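Local coordinates for protein hydroalkoxylation enzyme phnH (Penicillium herquei, PDB 6JJT) that catalyses an enantioselective intramolecular hydroalkoxylation that yields (2'R)-atrovenetin in the biosynthesis of phenalenones such as herqueinone, working as a homotetramer, at residues 37-42 with 51-56. Numbering follows the deposited sequence.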
ATOM      1  N   GLY D  37       3.302  12.461  17.866  1.00 15.38           N
ATOM      2  CA  GLY D  37       4.537  12.084  18.534  1.00 16.05           C
ATOM      3  C   GLY D  37       5.760  12.672  17.846  1.00 15.28           C
ATOM      4  O   GLY D  37       5.658  13.377  16.839  1.00 15.96           O
ATOM      5  N   PRO D  38       6.983  12.316  18.339  1.00 16.74           N
ATOM      6  CA  PRO D  38       8.242  12.674  17.674  1.00 16.99           C
ATOM      7  C   PRO D  38       8.306  12.079  16.253  1.00 16.27           C
ATOM      8  O   PRO D  38       7.761  10.997  16.006  1.00 17.07           O
ATOM      9  CB  PRO D  38       9.305  11.981  18.578  1.00 18.06           C
ATOM     10  CG  PRO D  38       8.590  11.717  19.881  1.00 20.90           C
ATOM     11  CD  PRO D  38       7.159  11.443  19.508  1.00 19.04           C
ATOM     12  N   ALA D  39       8.992  12.751  15.338  1.00 15.50           N
ATOM     13  CA  ALA D  39       9.282  12.199  14.012  1.00 15.63           C
ATOM     14  C   ALA D  39      10.542  11.338  14.121  1.00 14.45           C
ATOM     15  O   ALA D  39      11.633  11.853  14.345  1.00 13.90           O
ATOM     16  CB  ALA D  39       9.463  13.317  13.011  1.00 16.48           C
ATOM     17  N   TYR D  40      10.396  10.018  13.940  1.00 11.94           N
ATOM     18  CA  TYR D  40      11.510   9.099  14.022  1.00 11.07           C
ATOM     19  C   TYR D  40      12.062   8.854  12.613  1.00 10.14           C
ATOM     20  O   TYR D  40      11.427   8.174  11.804  1.00 10.24           O
ATOM     21  CB  TYR D  40      11.046   7.785  14.642  1.00 11.87           C
ATOM     22  CG  TYR D  40      10.834   7.876  16.123  1.00 11.34           C
ATOM     23  CD1 TYR D  40       9.626   8.276  16.654  1.00 12.96           C
ATOM     24  CD2 TYR D  40      11.859   7.515  16.982  1.00 11.36           C
ATOM     25  CE1 TYR D  40       9.434   8.325  18.036  1.00 13.15           C
ATOM     26  CE2 TYR D  40      11.694   7.590  18.353  1.00 12.44           C
ATOM     27  CZ  TYR D  40      10.478   7.950  18.864  1.00 13.09           C
ATOM     28  OH  TYR D  40      10.304   8.006  20.225  1.00 13.87           O
ATOM     29  N   ILE D  41      13.216   9.434  12.297  1.00 10.12           N
ATOM     30  CA  ILE D  41      13.881   9.247  11.029  1.00 10.91           C
ATOM     31  C   ILE D  41      14.575   7.893  11.036  1.00 10.35           C
ATOM     32  O   ILE D  41      15.467   7.646  11.856  1.00  9.73           O
ATOM     33  CB  ILE D  41      14.883  10.392  10.735  1.00 11.99           C
ATOM     34  CG1 ILE D  41      14.131  11.725  10.666  1.00 15.12           C
ATOM     35  CG2 ILE D  41      15.653  10.131   9.460  1.00 12.91           C
ATOM     36  CD1 ILE D  41      14.952  12.949  11.075  1.00 20.64           C
ATOM     37  N   TYR D  42      14.170   7.014  10.105  1.00  8.58           N
ATOM     38  CA  TYR D  42      14.797   5.704  10.006  1.00  9.27           C
ATOM     39  C   TYR D  42      15.733   5.562   8.800  1.00  9.42           C
ATOM     40  O   TYR D  42      16.576   4.679   8.787  1.00 10.01           O
ATOM     41  CB  TYR D  42      13.751   4.582  10.029  1.00  8.03           C
ATOM     42  CG  TYR D  42      12.724   4.634   8.921  1.00  8.08           C
ATOM     43  CD1 TYR D  42      11.542   5.335   9.052  1.00  8.00           C
ATOM     44  CD2 TYR D  42      12.998   4.009   7.705  1.00  8.22           C
ATOM     45  CE1 TYR D  42      10.630   5.382   7.998  1.00  8.38           C
ATOM     46  CE2 TYR D  42      12.112   4.072   6.631  1.00  8.80           C
ATOM     47  CZ  TYR D  42      10.939   4.769   6.795  1.00  8.50           C
ATOM     48  OH  TYR D  42      10.014   4.844   5.767  1.00 10.61           O
ATOM     49  N   ALA D  51      10.685   9.018   7.577  1.00  9.06           N
ATOM     50  CA  ALA D  51      10.337   9.041   8.989  1.00  9.49           C
ATOM     51  C   ALA D  51       8.995   8.380   9.224  1.00  9.35           C
ATOM     52  O   ALA D  51       8.119   8.303   8.336  1.00  9.80           O
ATOM     53  CB  ALA D  51      10.278  10.475   9.470  1.00 11.67           C
ATOM     54  N   LEU D  52       8.826   7.891  10.451  1.00  9.21           N
ATOM     55  CA  LEU D  52       7.552   7.419  10.957  1.00  9.14           C
ATOM     56  C   LEU D  52       7.138   8.335  12.101  1.00  9.77           C
ATOM     57  O   LEU D  52       8.038   8.726  12.901  1.00 10.70           O
ATOM     58  CB  LEU D  52       7.680   5.973  11.463  1.00 10.21           C
ATOM     59  CG  LEU D  52       6.411   5.423  12.154  1.00 10.09           C
ATOM     60  CD1 LEU D  52       6.236   3.911  11.948  1.00 12.51           C
ATOM     61  CD2 LEU D  52       6.376   5.719  13.658  1.00 11.99           C
ATOM     62  N   GLN D  53       5.865   8.756  12.169  1.00 10.54           N
ATOM     63  CA  GLN D  53       5.393   9.652  13.210  1.00 10.35           C
ATOM     64  C   GLN D  53       4.013   9.179  13.651  1.00 11.61           C
ATOM     65  O   GLN D  53       3.119   9.003  12.823  1.00 11.57           O
ATOM     66  CB  GLN D  53       5.324  11.063  12.651  1.00 12.69           C
ATOM     67  CG  GLN D  53       5.015  12.099  13.726  1.00 13.48           C
ATOM     68  CD  GLN D  53       5.278  13.516  13.292  1.00 15.38           C
ATOM     69  OE1 GLN D  53       5.023  13.879  12.164  1.00 17.30           O
ATOM     70  NE2 GLN D  53       5.764  14.346  14.210  1.00 16.32           N
ATOM     71  N   THR D  54       3.832   9.003  14.958  1.00 11.43           N
ATOM     72  CA  THR D  54       2.548   8.616  15.520  1.00 12.18           C
ATOM     73  C   THR D  54       1.579   9.804  15.503  1.00 12.55           C
ATOM     74  O   THR D  54       2.010  10.946  15.787  1.00 13.27           O
ATOM     75  CB  THR D  54       2.792   8.044  16.932  1.00 14.89           C
ATOM     76  OG1 THR D  54       3.581   6.865  16.752  1.00 17.84           O
ATOM     77  CG2 THR D  54       1.534   7.709  17.688  1.00 20.87           C
ATOM     78  N   LEU D  55       0.284   9.556  15.304  1.00 12.23           N
ATOM     79  CA  LEU D  55      -0.767  10.525  15.554  1.00 13.48           C
ATOM     80  C   LEU D  55      -1.324  10.157  16.928  1.00 14.68           C
ATOM     81  O   LEU D  55      -1.804   9.057  17.114  1.00 13.88           O
ATOM     82  CB  LEU D  55      -1.887  10.438  14.507  1.00 17.08           C
ATOM     83  CG  LEU D  55      -1.547  10.731  13.044  1.00 22.51           C
ATOM     84  CD1 LEU D  55      -2.792  11.329  12.400  1.00 23.50           C
ATOM     85  CD2 LEU D  55      -0.357  11.657  12.861  1.00 24.81           C
ATOM     86  N   THR D  56      -1.148  11.053  17.902  1.00 14.42           N
ATOM     87  CA  THR D  56      -1.466  10.747  19.294  1.00 15.01           C
ATOM     88  C   THR D  56      -2.889  11.141  19.685  1.00 16.10           C
ATOM     89  O   THR D  56      -3.397  10.676  20.701  1.00 17.40           O
ATOM     90  CB  THR D  56      -0.409  11.316  20.248  1.00 16.00           C
ATOM     91  OG1 THR D  56      -0.412  12.714  19.981  1.00 17.36           O
ATOM     92  CG2 THR D  56       0.968  10.706  20.056  1.00 16.66           C
TER
HETATM   93  O   HOH W   1       5.981   9.347  16.819  1.00 18.33           O
HETATM   94  O   HOH W   2       8.400   6.833   5.707  1.00 19.19           O
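Tyr40 and Leu52 form a hydrogen-bonded pair in an antiparallel beta hairpin, the first two strands of the eight-stranded barrel, the N-to-C directions of the two segments lying 157° apart. Tyr40 N gives its hydrogen to Leu52 O at 2.9 Å, nearly in line with the carbonyl, and Leu52 N returns a bond of 2.9 Å to Tyr40 O. That acceptor also takes a CA-H...O contact from Ala51 CA at 3.1 Å.

Between this pair and the direct bond from Gly37 N to Thr54 O, a water and a side chain bridge the strands. Pro38 has no N-H, and its carbonyl O is satisfied by a water at 2.6 Å that accepts from Thr54 N. Gly37 O is taken by the Gln53 amide: CG lies anti to the backbone N (chi1 -172°), the chain runs extended beyond it, and NE2 reaches Gly37 O at 2.8 Å with the acceptor only 12° out of the amide plane.

Ile41 and Tyr42 also meet the second subunit, Ile41 O bonding Asn99 ND2 of that chain. The Tyr42 ring turns its CE1 edge to the Ala51-Leu52 peptide, CE1 standing 3.6 Å from Ala51 C, and a water joins Tyr42 OH to Ala51 O, donating to the latter at 3.0 Å.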